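Local coordinates for protein beta-galacturonidase (Eisenbergiella tayi, PDB 6NCW) that probably hydrolyses terminal beta-linked galacturonic acid residues from glycosides, as a gut bacterial member of glycoside hydrolase family 2, at residues Y447-Q451 with N452-G456. Numbering follows the deposited sequence.
Sequences YQWIQ and NESEG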
loop_
_atom_site.group_PDB
_atom_site.type_symbol
_atom_site.label_atom_id
_atom_site.label_comp_id
_atom_site.label_asym_id
_atom_site.label_seq_id
_atom_site.Cartn_x
_atom_site.Cartn_y
_atom_site.Cartn_z
ATOM N N TYR A 447 -9.579 -32.657 21.553
ATOM C CA TYR A 447 -8.789 -33.886 21.635
ATOM C C TYR A 447 -9.409 -34.877 22.612
ATOM O O TYR A 447 -9.551 -36.067 22.303
ATOM C CB TYR A 447 -7.347 -33.580 22.038
ATOM C CG TYR A 447 -6.493 -34.815 21.927
ATOM C CD1 TYR A 447 -6.147 -35.328 20.679
ATOM C CD2 TYR A 447 -6.082 -35.508 23.062
ATOM C CE1 TYR A 447 -5.387 -36.470 20.561
ATOM C CE2 TYR A 447 -5.320 -36.660 22.953
ATOM C CZ TYR A 447 -4.980 -37.136 21.704
ATOM O OH TYR A 447 -4.229 -38.284 21.593
ATOM N N GLN A 448 -9.801 -34.395 23.792
ATOM C CA GLN A 448 -10.433 -35.252 24.788
ATOM C C GLN A 448 -11.721 -35.867 24.257
ATOM O O GLN A 448 -11.958 -37.064 24.430
ATOM C CB GLN A 448 -10.691 -34.448 26.063
ATOM C CG GLN A 448 -9.838 -34.868 27.247
ATOM C CD GLN A 448 -8.345 -34.653 27.033
ATOM O OE1 GLN A 448 -7.851 -33.519 27.099
ATOM N NE2 GLN A 448 -7.611 -35.747 26.793
ATOM N N TRP A 449 -12.556 -35.072 23.590
ATOM C CA TRP A 449 -13.755 -35.631 22.979
ATOM C C TRP A 449 -13.412 -36.739 21.988
ATOM O O TRP A 449 -14.084 -37.776 21.959
ATOM C CB TRP A 449 -14.566 -34.545 22.271
ATOM C CG TRP A 449 -15.713 -35.139 21.537
ATOM C CD1 TRP A 449 -16.944 -35.447 22.047
ATOM C CD2 TRP A 449 -15.740 -35.536 20.156
ATOM N NE1 TRP A 449 -17.734 -36.002 21.069
ATOM C CE2 TRP A 449 -17.019 -36.069 19.899
ATOM C CE3 TRP A 449 -14.812 -35.477 19.111
ATOM C CZ2 TRP A 449 -17.395 -36.537 18.643
ATOM C CZ3 TRP A 449 -15.189 -35.951 17.858
ATOM C CH2 TRP A 449 -16.466 -36.474 17.637
ATOM N N ILE A 450 -12.389 -36.531 21.145
ATOM C CA ILE A 450 -12.016 -37.576 20.199
ATOM C C ILE A 450 -11.625 -38.845 20.944
ATOM O O ILE A 450 -12.037 -39.946 20.567
ATOM C CB ILE A 450 -10.887 -37.101 19.265
ATOM C CG1 ILE A 450 -11.397 -36.063 18.261
ATOM C CG2 ILE A 450 -10.320 -38.261 18.498
ATOM C CD1 ILE A 450 -10.272 -35.305 17.580
ATOM N N GLN A 451 -10.848 -38.713 22.034
ATOM C CA GLN A 451 -10.354 -39.905 22.725
ATOM C C GLN A 451 -11.424 -40.591 23.570
ATOM O O GLN A 451 -11.407 -41.822 23.687
ATOM C CB GLN A 451 -9.158 -39.563 23.611
ATOM C CG GLN A 451 -8.043 -38.877 22.893
ATOM C CD GLN A 451 -7.620 -39.617 21.644
ATOM O OE1 GLN A 451 -7.256 -40.790 21.699
ATOM N NE2 GLN A 451 -7.676 -38.941 20.507
ATOM N N ASN A 452 -12.351 -39.838 24.163
ATOM C CA ASN A 452 -13.356 -40.409 25.059
ATOM C C ASN A 452 -14.698 -40.706 24.394
ATOM O O ASN A 452 -15.452 -41.531 24.922
ATOM C CB ASN A 452 -13.633 -39.470 26.243
ATOM C CG ASN A 452 -12.387 -39.125 27.034
ATOM O OD1 ASN A 452 -11.438 -39.903 27.094
ATOM N ND2 ASN A 452 -12.387 -37.950 27.650
ATOM N N GLU A 453 -15.039 -40.047 23.279
ATOM C CA GLU A 453 -16.403 -40.106 22.759
ATOM C C GLU A 453 -16.519 -40.499 21.292
ATOM O O GLU A 453 -17.640 -40.543 20.773
ATOM C CB GLU A 453 -17.113 -38.754 22.946
ATOM C CG GLU A 453 -17.089 -38.212 24.359
ATOM C CD GLU A 453 -17.886 -39.075 25.324
ATOM O OE1 GLU A 453 -18.866 -39.727 24.880
ATOM O OE2 GLU A 453 -17.532 -39.109 26.527
ATOM N N SER A 454 -15.422 -40.780 20.605
ATOM C CA SER A 454 -15.502 -41.081 19.183
ATOM C C SER A 454 -14.721 -42.345 18.854
ATOM O O SER A 454 -13.812 -42.757 19.585
ATOM C CB SER A 454 -14.956 -39.930 18.334
ATOM O OG SER A 454 -13.546 -40.044 18.239
ATOM N N GLU A 455 -15.064 -42.939 17.712
ATOM C CA GLU A 455 -14.291 -44.067 17.202
ATOM C C GLU A 455 -12.942 -43.644 16.630
ATOM O O GLU A 455 -12.228 -44.483 16.078
ATOM C CB GLU A 455 -15.099 -44.820 16.148
ATOM C CG GLU A 455 -16.309 -45.568 16.699
ATOM C CD GLU A 455 -17.315 -45.901 15.612
ATOM O OE1 GLU A 455 -18.265 -45.098 15.418
ATOM O OE2 GLU A 455 -17.135 -46.948 14.937
ATOM N N GLY A 456 -12.573 -42.372 16.719
ATOM C CA GLY A 456 -11.228 -42.020 16.329
ATOM C C GLY A 456 -10.222 -42.173 17.441
ATOM O O GLY A 456 -9.058 -41.800 17.252
HETATM O O HOH W 1 -7.069 -39.997 17.838
HETATM O O HOH W 2 -14.125 -43.700 22.571
#
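Trp449 lays one face of its indole over the last residue of the helix and the first one after it, with Glu453 CB and Ser454 CB on that face. Its CG stands anti to the backbone N (chi1 174°), which swings the ring along the helix toward the C-terminus. Glu453 CB lies at the rim, 3.4 Å from Trp449 NE1, beside the CD1-NE1 bond, while Ser454 CB makes a CH-pi contact 4.1 Å from the centroid of the six-membered ring. A broad, flat tryptophan spans both residues; glutamate offers its aliphatic stem.

Ser454 is the first residue to leave helical geometry. Its OG gives a hydrogen bond to Ile450 O (2.8 Å), arriving in the carbonyl plane on a lone pair, and accepts one from Gly456 N (2.9 Å), forming an ST turn. The small hydroxyl thus reinforces the weak bond from Ser454 N to Ile450 O (3.5 Å). Gln451 suits a dual role: NE2 donates to a water bound to Gly456 O, and OE1 accepts from Gly458 N.

This is the C-terminal end of helix 439-453, which connects parallel strands 425-428 and 461-466 as a beta-alpha-beta unit of the TIM barrel: Trp449 and buried, branched, aliphatic Ile450 pack on Tyr427 of the former, and Tyr447 meets Phe461 of the latter edge-to-face.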